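Local coordinates for heme peroxidase (Bacteroides thetaiotaomicron, PDB 2GVK), which probably catalyses peroxide-dependent oxidation of dyes and related substrates with a haem cofactor, as a dye-decolorizing peroxidase of beta-barrel fold, at residues A[12-17]-A[168-173]; A[191-196]-A[279-284]; A[249-252]-A[257-260]. All coordinates share one frame; numbering follows the deposited sequence. Where two conformers were deposited one is given.

Interaction 1 of 3, residues A[12-17]-A[168-173]; sequences HIPQDV and NPYHFA. With EDO (1,2-ethanediol), chain K.
Pro-14 meets Tyr-170 and Val-17 meets Ala-173 with side chains that touch through carbon, and no hydrogen bond crosses between 12-17 and 168-173, although both segments are rich in polar groups. The side chains of Pro-14 and Tyr-170 cross at about a right angle. The proline presents CG obliquely to CD1 and CE1 of the tyrosine, with Pro-14 CG 4.0 Å from Tyr-170 CE1. Proline suits the place because its ring is compact, rigid and apolar and puts a bare CH2 against the aromatic. Tyr-170 reaches it by setting CG anti to its own carbonyl carbon (chi1 -70°), which leans the ring from the short helix toward the loop.

Beyond this pair, Val-17 CG2 rests 3.8 Å from Ala-173 CB. The small alanine lets the two backbones come close, and Ala-173 CB also lies 3.8 Å from Val-17 O. The loop is bent here by an inverse gamma turn centred on Asp-16, in which Val-17 N donates to Gln-15 O over 2.8 Å. The Asp-16 carboxylate finds its partner outside the contact, OD2 being hydrogen-bonded to Ser-66.

The first turn of helix 169-173 is capped by Asn-168, whose OD1 accepts from Tyr-170 N at 3.0 Å, with the donor standing well above the amide plane. An ethanediol, probably from the crystallisation liquor, gives a hydrogen bond from its O2 to His-171 O at 2.7 Å and bonds Ser-268 as well.

Around the contact, the amide of Gln-15 bonds Met-69 N in strand 66-72 and Pro-307 O, while Val-17 touches Val-306. Pro-169 and Ala-173 lie on Val-245 of strand 245-253, which places this meeting of the N- and C-terminal family regions beside the ends of sheet strands.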
loop_
_atom_site.group_PDB
_atom_site.type_symbol
_atom_site.label_atom_id
_atom_site.label_comp_id
_atom_site.label_asym_id
_atom_site.label_seq_id
_atom_site.Cartn_x
_atom_site.Cartn_y
_atom_site.Cartn_z
ATOM N N HIS A 12 23.507 -13.380 -22.557
ATOM C CA HIS A 12 23.428 -14.015 -21.256
ATOM C C HIS A 12 22.699 -13.119 -20.271
ATOM O O HIS A 12 22.992 -11.934 -20.170
ATOM C CB HIS A 12 24.828 -14.334 -20.729
ATOM C CG HIS A 12 25.634 -15.198 -21.640
ATOM N ND1 HIS A 12 25.329 -16.520 -21.870
ATOM C CD2 HIS A 12 26.747 -14.934 -22.366
ATOM C CE1 HIS A 12 26.212 -17.032 -22.711
ATOM N NE2 HIS A 12 27.080 -16.088 -23.029
ATOM N N ILE A 13 21.756 -13.694 -19.548
ATOM C CA ILE A 13 20.992 -12.968 -18.545
ATOM C C ILE A 13 21.783 -12.933 -17.229
ATOM O O ILE A 13 22.113 -13.980 -16.676
ATOM C CB ILE A 13 19.624 -13.654 -18.274
ATOM C CG1 ILE A 13 18.913 -13.995 -19.591
ATOM C CG2 ILE A 13 18.741 -12.772 -17.375
ATOM C CD1 ILE A 13 18.732 -12.816 -20.514
ATOM N N PRO A 14 22.085 -11.722 -16.721
ATOM C CA PRO A 14 22.805 -11.630 -15.466
ATOM C C PRO A 14 21.912 -11.895 -14.268
ATOM O O PRO A 14 20.695 -11.789 -14.354
ATOM C CB PRO A 14 23.267 -10.178 -15.437
ATOM C CG PRO A 14 22.239 -9.448 -16.173
ATOM C CD PRO A 14 21.781 -10.387 -17.272
ATOM N N GLN A 15 22.522 -12.269 -13.169
ATOM C CA GLN A 15 21.827 -12.295 -11.912
ATOM C C GLN A 15 21.500 -10.837 -11.527
ATOM O O GLN A 15 21.919 -9.906 -12.211
ATOM C CB GLN A 15 22.689 -12.964 -10.835
ATOM C CG GLN A 15 22.870 -14.486 -11.031
ATOM C CD GLN A 15 23.540 -15.135 -9.849
ATOM O OE1 GLN A 15 23.077 -15.000 -8.730
ATOM N NE2 GLN A 15 24.570 -15.943 -10.104
ATOM N N ASP A 16 20.821 -10.653 -10.388
ATOM C CA ASP A 16 20.349 -9.348 -9.971
ATOM C C ASP A 16 21.481 -8.533 -9.343
ATOM O O ASP A 16 21.450 -8.222 -8.151
ATOM C CB ASP A 16 19.185 -9.513 -8.973
ATOM C CG ASP A 16 18.414 -8.221 -8.742
ATOM O OD1 ASP A 16 18.363 -7.371 -9.657
ATOM O OD2 ASP A 16 17.818 -8.080 -7.657
ATOM N N VAL A 17 22.422 -8.129 -10.161
ATOM C CA VAL A 17 23.602 -7.452 -9.688
ATOM C C VAL A 17 23.490 -5.939 -9.796
ATOM O O VAL A 17 24.371 -5.206 -9.347
ATOM C CB VAL A 17 24.833 -7.926 -10.476
ATOM C CG1 VAL A 17 25.037 -9.420 -10.271
ATOM C CG2 VAL A 17 24.694 -7.598 -11.941
ATOM N N ASN A 168 23.216 3.287 -17.334
ATOM C CA ASN A 168 22.666 1.960 -17.111
ATOM C C ASN A 168 23.523 1.189 -16.133
ATOM O O ASN A 168 24.668 0.892 -16.426
ATOM C CB ASN A 168 22.594 1.219 -18.448
ATOM C CG ASN A 168 22.263 -0.239 -18.301
ATOM O OD1 ASN A 168 21.738 -0.684 -17.285
ATOM N ND2 ASN A 168 22.517 -0.989 -19.354
ATOM N N PRO A 169 22.967 0.852 -14.973
ATOM C CA PRO A 169 23.799 0.181 -13.963
ATOM C C PRO A 169 24.362 -1.161 -14.426
ATOM O O PRO A 169 25.436 -1.542 -13.996
ATOM C CB PRO A 169 22.852 -0.007 -12.786
ATOM C CG PRO A 169 21.474 0.128 -13.368
ATOM C CD PRO A 169 21.580 1.032 -14.519
ATOM N N TYR A 170 23.663 -1.853 -15.321
ATOM C CA TYR A 170 24.192 -3.141 -15.862
ATOM C C TYR A 170 25.504 -2.969 -16.612
ATOM O O TYR A 170 26.350 -3.859 -16.610
ATOM C CB TYR A 170 23.165 -3.826 -16.757
ATOM C CG TYR A 170 22.022 -4.358 -15.995
ATOM C CD1 TYR A 170 22.133 -5.542 -15.285
ATOM C CD2 TYR A 170 20.830 -3.656 -15.917
ATOM C CE1 TYR A 170 21.105 -6.021 -14.547
ATOM C CE2 TYR A 170 19.786 -4.126 -15.171
ATOM C CZ TYR A 170 19.917 -5.315 -14.496
ATOM O OH TYR A 170 18.862 -5.812 -13.749
ATOM N N HIS A 171 25.673 -1.831 -17.265
ATOM C CA HIS A 171 26.884 -1.557 -17.962
ATOM C C HIS A 171 28.090 -1.582 -17.017
ATOM O O HIS A 171 29.194 -1.945 -17.415
ATOM C CB HIS A 171 26.795 -0.200 -18.664
ATOM C CG HIS A 171 28.089 0.269 -19.228
ATOM N ND1 HIS A 171 28.678 -0.314 -20.333
ATOM C CD2 HIS A 171 28.923 1.264 -18.836
ATOM C CE1 HIS A 171 29.817 0.303 -20.595
ATOM N NE2 HIS A 171 29.992 1.260 -19.698
ATOM N N PHE A 172 27.869 -1.182 -15.778
ATOM C CA PHE A 172 28.948 -1.064 -14.798
ATOM C C PHE A 172 29.078 -2.265 -13.887
ATOM O O PHE A 172 30.119 -2.460 -13.269
ATOM C CB PHE A 172 28.742 0.189 -13.947
ATOM C CG PHE A 172 28.822 1.447 -14.724
ATOM C CD1 PHE A 172 30.054 1.998 -15.035
ATOM C CD2 PHE A 172 27.679 2.026 -15.244
ATOM C CE1 PHE A 172 30.138 3.136 -15.792
ATOM C CE2 PHE A 172 27.757 3.158 -16.013
ATOM C CZ PHE A 172 28.976 3.728 -16.267
ATOM N N ALA A 173 28.044 -3.088 -13.830
ATOM C CA ALA A 173 28.029 -4.234 -12.931
ATOM C C ALA A 173 28.308 -5.554 -13.630
ATOM O O ALA A 173 28.654 -6.540 -12.971
ATOM C CB ALA A 173 26.668 -4.310 -12.208
HETATM C C1 EDO K . 33.371 0.451 -16.666
HETATM O O1 EDO K . 34.568 -0.284 -17.020
HETATM C C2 EDO K . 32.236 0.104 -17.619
HETATM O O2 EDO K . 31.797 -1.240 -17.385
#

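Interaction 2 of 3, residues A[191-196]-A[279-284]; sequences QKYIHD and NMFIGS
Tyr-193 and Phe-281 both hold CG anti to the carbonyl carbon (chi1 -75° and -73°), and these torsions send the two rings at each other from opposite directions, one off strand 186-195 and the other off helix 270-281. The span is long: the closest CA atoms, those of Gln-191 and Phe-281, are 13.2 Å apart, so large side chains must bridge it. The rings meet edge to edge and nearly coplanar, and so are not stacked. Tyr-193 OH lies near the plane of the phenylalanine, 3.5 Å from Phe-281 CZ and 3.6 Å from Phe-281 CE1, and CZ in turn lies near the plane of the tyrosine.

Selenomethionine Met-280 approaches the same oxygen. Its chain bends at the selenium (chi3 64°), and this flexible, unbranched chain brings the terminal methyl to the phenol from the opposite direction, Met-280 CE being 3.4 Å from Tyr-193 OH.

Gln-191, two residues before Tyr-193 and on the same face of the strand, extends beyond CG until its amide reaches the phenol. Tyr-193 OH donates to Gln-191 OE1 over 2.8 Å, from above the amide plane. Gln-191 NE2 is 4.1 Å from Phe-281 CZ, a loose approach with the amide and ring planes strongly tilted.

Leu-293 and Phe-263 pack against the tyrosine, and Ile-95 against Phe-281. The contact joins strand 186-195 to the end of helix 270-281, which follows strand 258-267.

All four touching residues are buried, though an acetate and an ethanediol, probably from the crystallisation liquor, lie close by. The phenol oxygen has carbon neighbours from the helix and the glutamine from its own strand. Its proton is spent on that glutamine, which is likely to fix the hydroxyl's rotation, while the slight positive charge of the ring C-H groups probably makes their closeness favourable.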
loop_
_atom_site.group_PDB
_atom_site.type_symbol
_atom_site.label_atom_id
_atom_site.label_comp_id
_atom_site.label_asym_id
_atom_site.label_seq_id
_atom_site.Cartn_x
_atom_site.Cartn_y
_atom_site.Cartn_z
ATOM N N GLN A 191 32.714 -6.368 2.264
ATOM C CA GLN A 191 33.457 -6.025 3.477
ATOM C C GLN A 191 32.505 -5.689 4.574
ATOM O O GLN A 191 31.621 -4.848 4.384
ATOM C CB GLN A 191 34.334 -4.789 3.273
ATOM C CG GLN A 191 35.401 -4.901 2.309
ATOM C CD GLN A 191 36.110 -3.574 2.117
ATOM O OE1 GLN A 191 35.519 -2.616 1.609
ATOM N NE2 GLN A 191 37.387 -3.505 2.536
ATOM N N LYS A 192 32.738 -6.250 5.752
ATOM C CA LYS A 192 32.054 -5.791 6.972
ATOM C C LYS A 192 32.879 -4.702 7.639
ATOM O O LYS A 192 34.076 -4.903 7.921
ATOM C CB LYS A 192 31.865 -6.924 7.963
ATOM C CG LYS A 192 30.789 -7.838 7.629
ATOM C CD LYS A 192 30.783 -9.064 8.581
ATOM C CE LYS A 192 30.288 -8.711 9.943
ATOM N NZ LYS A 192 30.288 -9.931 10.854
ATOM N N TYR A 193 32.250 -3.549 7.867
ATOM C CA TYR A 193 32.859 -2.452 8.595
ATOM C C TYR A 193 32.196 -2.279 9.955
ATOM O O TYR A 193 30.971 -2.305 10.055
ATOM C CB TYR A 193 32.712 -1.151 7.830
ATOM C CG TYR A 193 33.620 -1.007 6.642
ATOM C CD1 TYR A 193 34.898 -0.459 6.782
ATOM C CD2 TYR A 193 33.202 -1.384 5.372
ATOM C CE1 TYR A 193 35.727 -0.271 5.667
ATOM C CE2 TYR A 193 34.028 -1.225 4.262
ATOM C CZ TYR A 193 35.294 -0.667 4.420
ATOM O OH TYR A 193 36.135 -0.514 3.306
ATOM N N ILE A 194 33.008 -2.131 10.986
ATOM C CA ILE A 194 32.514 -1.791 12.334
ATOM C C ILE A 194 32.819 -0.329 12.604
ATOM O O ILE A 194 33.949 0.117 12.412
ATOM C CB ILE A 194 33.171 -2.670 13.403
ATOM C CG1 ILE A 194 32.922 -4.166 13.089
ATOM C CG2 ILE A 194 32.655 -2.313 14.803
ATOM C CD1 ILE A 194 31.463 -4.559 13.043
ATOM N N HIS A 195 31.809 0.423 13.036
ATOM C CA HIS A 195 31.959 1.860 13.245
ATOM C C HIS A 195 32.246 2.214 14.665
ATOM O O HIS A 195 31.811 1.513 15.605
ATOM C CB HIS A 195 30.701 2.587 12.809
ATOM C CG HIS A 195 30.416 2.460 11.367
ATOM N ND1 HIS A 195 31.255 2.974 10.395
ATOM C CD2 HIS A 195 29.415 1.828 10.706
ATOM C CE1 HIS A 195 30.759 2.696 9.205
ATOM N NE2 HIS A 195 29.656 1.986 9.365
ATOM N N ASP A 196 33.015 3.298 14.837
ATOM C CA ASP A 196 33.193 3.948 16.127
ATOM C C ASP A 196 32.127 5.025 16.204
ATOM O O ASP A 196 32.355 6.179 15.848
ATOM C CB ASP A 196 34.593 4.549 16.219
ATOM C CG ASP A 196 34.903 5.137 17.591
ATOM O OD1 ASP A 196 33.959 5.334 18.410
ATOM O OD2 ASP A 196 36.105 5.447 17.838
ATOM N N ASN A 279 42.552 3.821 -3.359
ATOM C CA ASN A 279 42.314 5.224 -3.035
ATOM C C ASN A 279 41.928 5.408 -1.560
ATOM O O ASN A 279 42.281 6.405 -0.941
ATOM C CB ASN A 279 41.208 5.813 -3.920
ATOM C CG ASN A 279 41.684 6.146 -5.322
ATOM O OD1 ASN A 279 42.802 5.810 -5.720
ATOM N ND2 ASN A 279 40.826 6.799 -6.083
HETATM N N MSE A 280 41.143 4.475 -1.027
HETATM C CA MSE A 280 40.666 4.576 0.349
HETATM C C MSE A 280 41.745 4.268 1.357
HETATM O O MSE A 280 41.965 5.046 2.313
HETATM C CB MSE A 280 39.503 3.617 0.579
HETATM C CG MSE A 280 38.245 3.996 -0.145
HETATM SE SE MSE A 280 36.937 2.568 -0.018
HETATM C CE MSE A 280 36.653 2.622 1.994
ATOM N N PHE A 281 42.431 3.145 1.164
ATOM C CA PHE A 281 43.319 2.606 2.208
ATOM C C PHE A 281 44.758 3.065 2.082
ATOM O O PHE A 281 45.448 3.192 3.085
ATOM C CB PHE A 281 43.233 1.073 2.235
ATOM C CG PHE A 281 41.936 0.557 2.812
ATOM C CD1 PHE A 281 40.789 0.465 2.018
ATOM C CD2 PHE A 281 41.846 0.230 4.154
ATOM C CE1 PHE A 281 39.604 0.028 2.550
ATOM C CE2 PHE A 281 40.675 -0.221 4.691
ATOM C CZ PHE A 281 39.534 -0.296 3.901
ATOM N N ILE A 282 45.224 3.252 0.859
ATOM C CA ILE A 282 46.585 3.767 0.629
ATOM C C ILE A 282 46.549 5.274 0.437
ATOM O O ILE A 282 47.372 6.016 1.026
ATOM C CB ILE A 282 47.230 3.121 -0.601
ATOM C CG1 ILE A 282 47.183 1.593 -0.496
ATOM C CG2 ILE A 282 48.675 3.607 -0.763
ATOM C CD1 ILE A 282 47.861 1.037 0.754
ATOM N N GLY A 283 45.597 5.733 -0.371
ATOM C CA GLY A 283 45.467 7.137 -0.703
ATOM C C GLY A 283 46.012 7.446 -2.088
ATOM O O GLY A 283 47.030 6.882 -2.518
ATOM N N SER A 284 45.312 8.323 -2.793
ATOM C CA SER A 284 45.794 8.894 -4.021
ATOM C C SER A 284 45.769 10.402 -3.900
ATOM O O SER A 284 44.709 10.987 -3.879
ATOM C CB SER A 284 44.899 8.478 -5.179
ATOM O OG SER A 284 45.336 9.067 -6.394
#

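Interaction 3 of 3, residues A[249-252]-A[257-260]; sequences MPFA and GEYG
Phe-251 and Gly-260 form an antiparallel hydrogen-bonded pair near the turn of the beta hairpin 245-253/258-267. Pro-250 is backbone-bonded to Phe-145 of strand 136-145, so the first and last strands of the main sheet meet, in keeping with a beta barrel. Phe-251 N donates almost straight to Gly-260 O at 3.1 Å, and Gly-260 N returns a bond to Phe-251 O at 2.9 Å. Ala-252 faces Tyr-259 as a non-hydrogen-bonded pair. At the turn Gly-257 and Glu-258 face Asn-253 in a G1 beta bulge; the positive phi of Gly-257 suits a residue without a side chain.

With CG between its backbone N and carbonyl carbon (chi1 67°), Phe-251 folds its ring across the neighbouring strand. Gly-260 CA lies 3.8 Å from the Phe-251 ring centroid, a CH-pi contact over the face. A serine in place of Phe-251 would probably open a gap above Gly-260. On the other sheet face Tyr-259 OH bonds Asp-129 of the third subunit.

Glycine suits position 260 because a CB would collide with Phe-251 CZ; its absence lets the ring lie on the backbone. In one of two modelled conformers, Glu-258 OE2 sits at the ring's C-H edge, 3.7 Å from Phe-251 CE2, where an anion is probably favoured.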
loop_
_atom_site.group_PDB
_atom_site.type_symbol
_atom_site.label_atom_id
_atom_site.label_comp_id
_atom_site.label_asym_id
_atom_site.label_seq_id
_atom_site.Cartn_x
_atom_site.Cartn_y
_atom_site.Cartn_z
HETATM N N MSE A 249 24.891 -1.577 3.571
HETATM C CA MSE A 249 23.701 -1.947 4.329
HETATM C C MSE A 249 23.995 -1.914 5.815
HETATM O O MSE A 249 24.948 -2.527 6.279
HETATM C CB MSE A 249 23.234 -3.351 3.949
HETATM C CG MSE A 249 22.758 -3.479 2.518
HETATM SE SE MSE A 249 21.541 -2.035 2.032
HETATM C CE MSE A 249 19.974 -2.674 2.879
ATOM N N PRO A 250 23.160 -1.200 6.558
ATOM C CA PRO A 250 23.283 -1.165 7.996
ATOM C C PRO A 250 23.081 -2.542 8.651
ATOM O O PRO A 250 22.242 -3.315 8.221
ATOM C CB PRO A 250 22.139 -0.225 8.424
ATOM C CG PRO A 250 21.834 0.571 7.262
ATOM C CD PRO A 250 22.152 -0.241 6.068
ATOM N N PHE A 251 23.859 -2.818 9.688
ATOM C CA PHE A 251 23.566 -3.920 10.608
ATOM C C PHE A 251 23.972 -3.492 12.012
ATOM O O PHE A 251 24.829 -2.603 12.181
ATOM C CB PHE A 251 24.261 -5.212 10.197
ATOM C CG PHE A 251 25.756 -5.175 10.313
ATOM C CD1 PHE A 251 26.539 -4.792 9.239
ATOM C CD2 PHE A 251 26.377 -5.622 11.450
ATOM C CE1 PHE A 251 27.949 -4.828 9.328
ATOM C CE2 PHE A 251 27.756 -5.641 11.552
ATOM C CZ PHE A 251 28.542 -5.255 10.452
ATOM N N ALA A 252 23.321 -4.056 13.021
ATOM C CA ALA A 252 23.615 -3.648 14.389
ATOM C C ALA A 252 23.102 -4.560 15.432
ATOM O O ALA A 252 22.044 -5.192 15.268
ATOM C CB ALA A 252 23.035 -2.245 14.647
ATOM N N GLY A 257 26.316 -2.198 21.749
ATOM C CA GLY A 257 26.941 -1.018 21.178
ATOM C C GLY A 257 27.628 -1.290 19.849
ATOM O O GLY A 257 28.567 -0.592 19.486
ATOM N N GLU A 258 27.135 -2.289 19.110
ATOM C CA GLU A 258 27.754 -2.713 17.834
ATOM C C GLU A 258 27.000 -2.136 16.663
ATOM O O GLU A 258 25.829 -2.455 16.456
ATOM C CB GLU A 258 27.768 -4.249 17.718
ATOM C CG GLU A 258 28.346 -4.769 16.375
ATOM C CD GLU A 258 28.011 -6.254 16.090
ATOM O OE1 GLU A 258 27.367 -6.904 16.938
ATOM O OE2 GLU A 258 28.410 -6.755 15.017
ATOM N N TYR A 259 27.681 -1.294 15.880
ATOM C CA TYR A 259 27.091 -0.649 14.713
ATOM C C TYR A 259 27.997 -0.882 13.532
ATOM O O TYR A 259 29.216 -0.630 13.618
ATOM C CB TYR A 259 26.942 0.842 14.924
ATOM C CG TYR A 259 26.033 1.218 16.072
ATOM C CD1 TYR A 259 26.497 1.218 17.374
ATOM C CD2 TYR A 259 24.739 1.622 15.844
ATOM C CE1 TYR A 259 25.669 1.539 18.425
ATOM C CE2 TYR A 259 23.912 1.986 16.894
ATOM C CZ TYR A 259 24.388 1.941 18.178
ATOM O OH TYR A 259 23.541 2.273 19.230
ATOM N N GLY A 260 27.427 -1.346 12.431
ATOM C CA GLY A 260 28.228 -1.656 11.250
ATOM C C GLY A 260 27.583 -1.370 9.908
ATOM O O GLY A 260 26.399 -1.060 9.810
#

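Overall arrangement
Interactions 2 and 3 share one sheet: strands 186-195 and 258-267 are neighbours, and His-195 N lies 2.9 Å from Tyr-259 O, probably hydrogen-bonded. The Phe-251 ring of interaction 3 also packs on Lys-192 and on the Tyr-193 carbonyl. Both contacts are buried, but interaction 3 joins strand to strand through backbone bonds with a ring laid over them, whereas interaction 2 joins strand to helix through side chains alone. Interaction 1 lies on the opposite side of the chain's centre, its centre about 26 Å from that of interaction 2. Only partly buried, it sets a loop against a short helix by apolar contacts without a hydrogen bond, yet covers more surface than interaction 2.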